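Local coordinates for protein putative sortase (Streptococcus pneumoniae, PDB 2W1K) that probably acts as a class C sortase, a cysteine transpeptidase that joins pilin subunits covalently during assembly of the pneumococcal pilus fibre, at residues T171-D176 and N182-V187. Numbering follows the deposited sequence.
Sequences TLITCD and NKRLLV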
loop_
_atom_site.group_PDB
_atom_site.type_symbol
_atom_site.label_atom_id
_atom_site.label_comp_id
_atom_site.label_asym_id
_atom_site.label_seq_id
_atom_site.Cartn_x
_atom_site.Cartn_y
_atom_site.Cartn_z
ATOM N N THR A 171 -3.556 2.139 -5.541
ATOM C CA THR A 171 -4.244 1.026 -6.248
ATOM C C THR A 171 -3.896 -0.270 -5.522
ATOM O O THR A 171 -2.704 -0.527 -5.207
ATOM C CB THR A 171 -3.853 0.909 -7.734
ATOM O OG1 THR A 171 -4.254 2.117 -8.424
ATOM C CG2 THR A 171 -4.463 -0.388 -8.440
ATOM N N LEU A 172 -4.941 -1.020 -5.118
ATOM C CA LEU A 172 -4.785 -2.350 -4.485
ATOM C C LEU A 172 -4.811 -3.435 -5.587
ATOM O O LEU A 172 -5.702 -3.438 -6.452
ATOM C CB LEU A 172 -5.904 -2.591 -3.490
ATOM C CG LEU A 172 -5.700 -1.990 -2.093
ATOM C CD1 LEU A 172 -4.702 -0.865 -1.808
ATOM C CD2 LEU A 172 -6.855 -1.967 -1.136
ATOM N N ILE A 173 -3.852 -4.374 -5.552
ATOM C CA ILE A 173 -3.862 -5.430 -6.569
ATOM C C ILE A 173 -3.826 -6.800 -5.898
ATOM O O ILE A 173 -3.071 -7.014 -4.958
ATOM C CB ILE A 173 -2.628 -5.327 -7.546
ATOM C CG1 ILE A 173 -2.779 -6.404 -8.654
ATOM C CG2 ILE A 173 -1.283 -5.414 -6.736
ATOM C CD1 ILE A 173 -1.801 -6.208 -9.866
ATOM N N THR A 174 -4.620 -7.730 -6.433
ATOM C CA THR A 174 -4.642 -9.100 -5.942
ATOM C C THR A 174 -5.014 -9.992 -7.065
ATOM O O THR A 174 -5.298 -9.483 -8.149
ATOM C CB THR A 174 -5.626 -9.289 -4.754
ATOM O OG1 THR A 174 -5.400 -10.554 -4.164
ATOM C CG2 THR A 174 -7.138 -9.185 -5.145
ATOM N N CYS A 175 -4.986 -11.334 -6.825
ATOM C CA CYS A 175 -5.259 -12.292 -7.899
ATOM C C CYS A 175 -6.765 -12.552 -8.088
ATOM O O CYS A 175 -7.556 -12.485 -7.148
ATOM C CB CYS A 175 -4.433 -13.579 -7.699
ATOM S SG CYS A 175 -2.696 -13.238 -8.025
ATOM N N ASP A 176 -7.181 -12.819 -9.308
ATOM C CA ASP A 176 -8.598 -13.055 -9.551
ATOM C C ASP A 176 -8.711 -13.944 -10.828
ATOM O O ASP A 176 -7.913 -13.831 -11.757
ATOM C CB ASP A 176 -9.266 -11.681 -9.703
ATOM C CG ASP A 176 -10.774 -11.742 -9.912
ATOM O OD1 ASP A 176 -11.530 -12.023 -8.944
ATOM O OD2 ASP A 176 -11.219 -11.503 -11.078
ATOM N N ASN A 182 -5.777 -16.195 -12.823
ATOM C CA ASN A 182 -5.057 -15.916 -13.974
ATOM C C ASN A 182 -5.224 -14.449 -14.385
ATOM O O ASN A 182 -4.688 -13.989 -15.410
ATOM C CB ASN A 182 -5.485 -16.887 -15.069
ATOM C CG ASN A 182 -6.895 -16.693 -15.525
ATOM O OD1 ASN A 182 -7.865 -16.559 -14.731
ATOM N ND2 ASN A 182 -7.053 -16.758 -16.853
ATOM N N LYS A 183 -5.948 -13.709 -13.560
ATOM C CA LYS A 183 -6.114 -12.255 -13.783
ATOM C C LYS A 183 -5.706 -11.430 -12.560
ATOM O O LYS A 183 -5.242 -11.967 -11.546
ATOM C CB LYS A 183 -7.554 -11.961 -14.274
ATOM C CG LYS A 183 -7.762 -12.670 -15.621
ATOM C CD LYS A 183 -9.069 -12.359 -16.249
ATOM C CE LYS A 183 -9.135 -12.939 -17.650
ATOM N NZ LYS A 183 -10.563 -12.851 -18.134
ATOM N N ARG A 184 -5.787 -10.106 -12.672
ATOM C CA ARG A 184 -5.436 -9.296 -11.494
ATOM C C ARG A 184 -6.597 -8.366 -11.312
ATOM O O ARG A 184 -6.990 -7.679 -12.260
ATOM C CB ARG A 184 -4.158 -8.521 -11.693
ATOM C CG ARG A 184 -3.015 -9.349 -12.172
ATOM C CD ARG A 184 -2.526 -10.191 -10.987
ATOM N NE ARG A 184 -1.413 -11.024 -11.383
ATOM C CZ ARG A 184 -1.499 -12.350 -11.649
ATOM N NH1 ARG A 184 -2.667 -13.039 -11.588
ATOM N NH2 ARG A 184 -0.406 -12.990 -11.965
ATOM N N LEU A 185 -7.157 -8.380 -10.114
ATOM C CA LEU A 185 -8.108 -7.349 -9.690
ATOM C C LEU A 185 -7.432 -6.026 -9.175
ATOM O O LEU A 185 -6.612 -6.005 -8.237
ATOM C CB LEU A 185 -9.097 -7.918 -8.664
ATOM C CG LEU A 185 -10.097 -6.928 -8.009
ATOM C CD1 LEU A 185 -10.953 -6.216 -9.043
ATOM C CD2 LEU A 185 -10.982 -7.632 -7.008
ATOM N N LEU A 186 -7.807 -4.921 -9.769
ATOM C CA LEU A 186 -7.326 -3.620 -9.276
ATOM C C LEU A 186 -8.462 -2.846 -8.660
ATOM O O LEU A 186 -9.428 -2.599 -9.315
ATOM C CB LEU A 186 -6.815 -2.772 -10.434
ATOM C CG LEU A 186 -5.397 -2.887 -11.000
ATOM C CD1 LEU A 186 -4.749 -4.259 -10.972
ATOM C CD2 LEU A 186 -5.194 -2.164 -12.363
ATOM N N VAL A 187 -8.276 -2.349 -7.444
ATOM C CA VAL A 187 -9.212 -1.471 -6.816
ATOM C C VAL A 187 -8.486 -0.110 -6.563
ATOM O O VAL A 187 -7.486 -0.046 -5.845
ATOM C CB VAL A 187 -9.702 -2.112 -5.447
ATOM C CG1 VAL A 187 -10.796 -1.266 -4.874
ATOM C CG2 VAL A 187 -10.228 -3.609 -5.635
#
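T171 meets L186 through its methyl: with CG2 anti to the backbone N (chi1 -63° for OG1), that carbon lies 3.7 Å from L186 CG, while OG1 hydrogen-bonds to N188 and R107. L172 and V187 form a hydrogen-bonded antiparallel pair, with L172 N to V187 O at 2.8 Å and nearly straight (169°). I173 and L186, a non-hydrogen-bonded pair, run alongside each other with their CD1 methyls 3.7 Å apart. T174 exchanges both backbone bonds with L185, its OG1 turning to the carbonyl of G112. The alternation marks antiparallel pairing; strands 168-176 and 183-196, consecutive across a short loop, form a beta hairpin of the sortase fold. C175 ends the TLxTC signature of sortases, and R184, facing it, probably corresponds to the family's conserved arginine. C175 SG sits over one face of the R184 guanidinium, 3.6 Å from NH1. That NH1 donates to K183 O at 2.8 Å, whereas D176 N hydrogen-bonds to the same oxygen from the opposite face of its carbonyl plane; R184 NH2 forms a salt bridge with D43. K183 N donates to D176 O at 2.7 Å, within a classic beta bulge setting D176 opposite N182 and K183. The D176 carboxylate salt-bridges R114 through OD1.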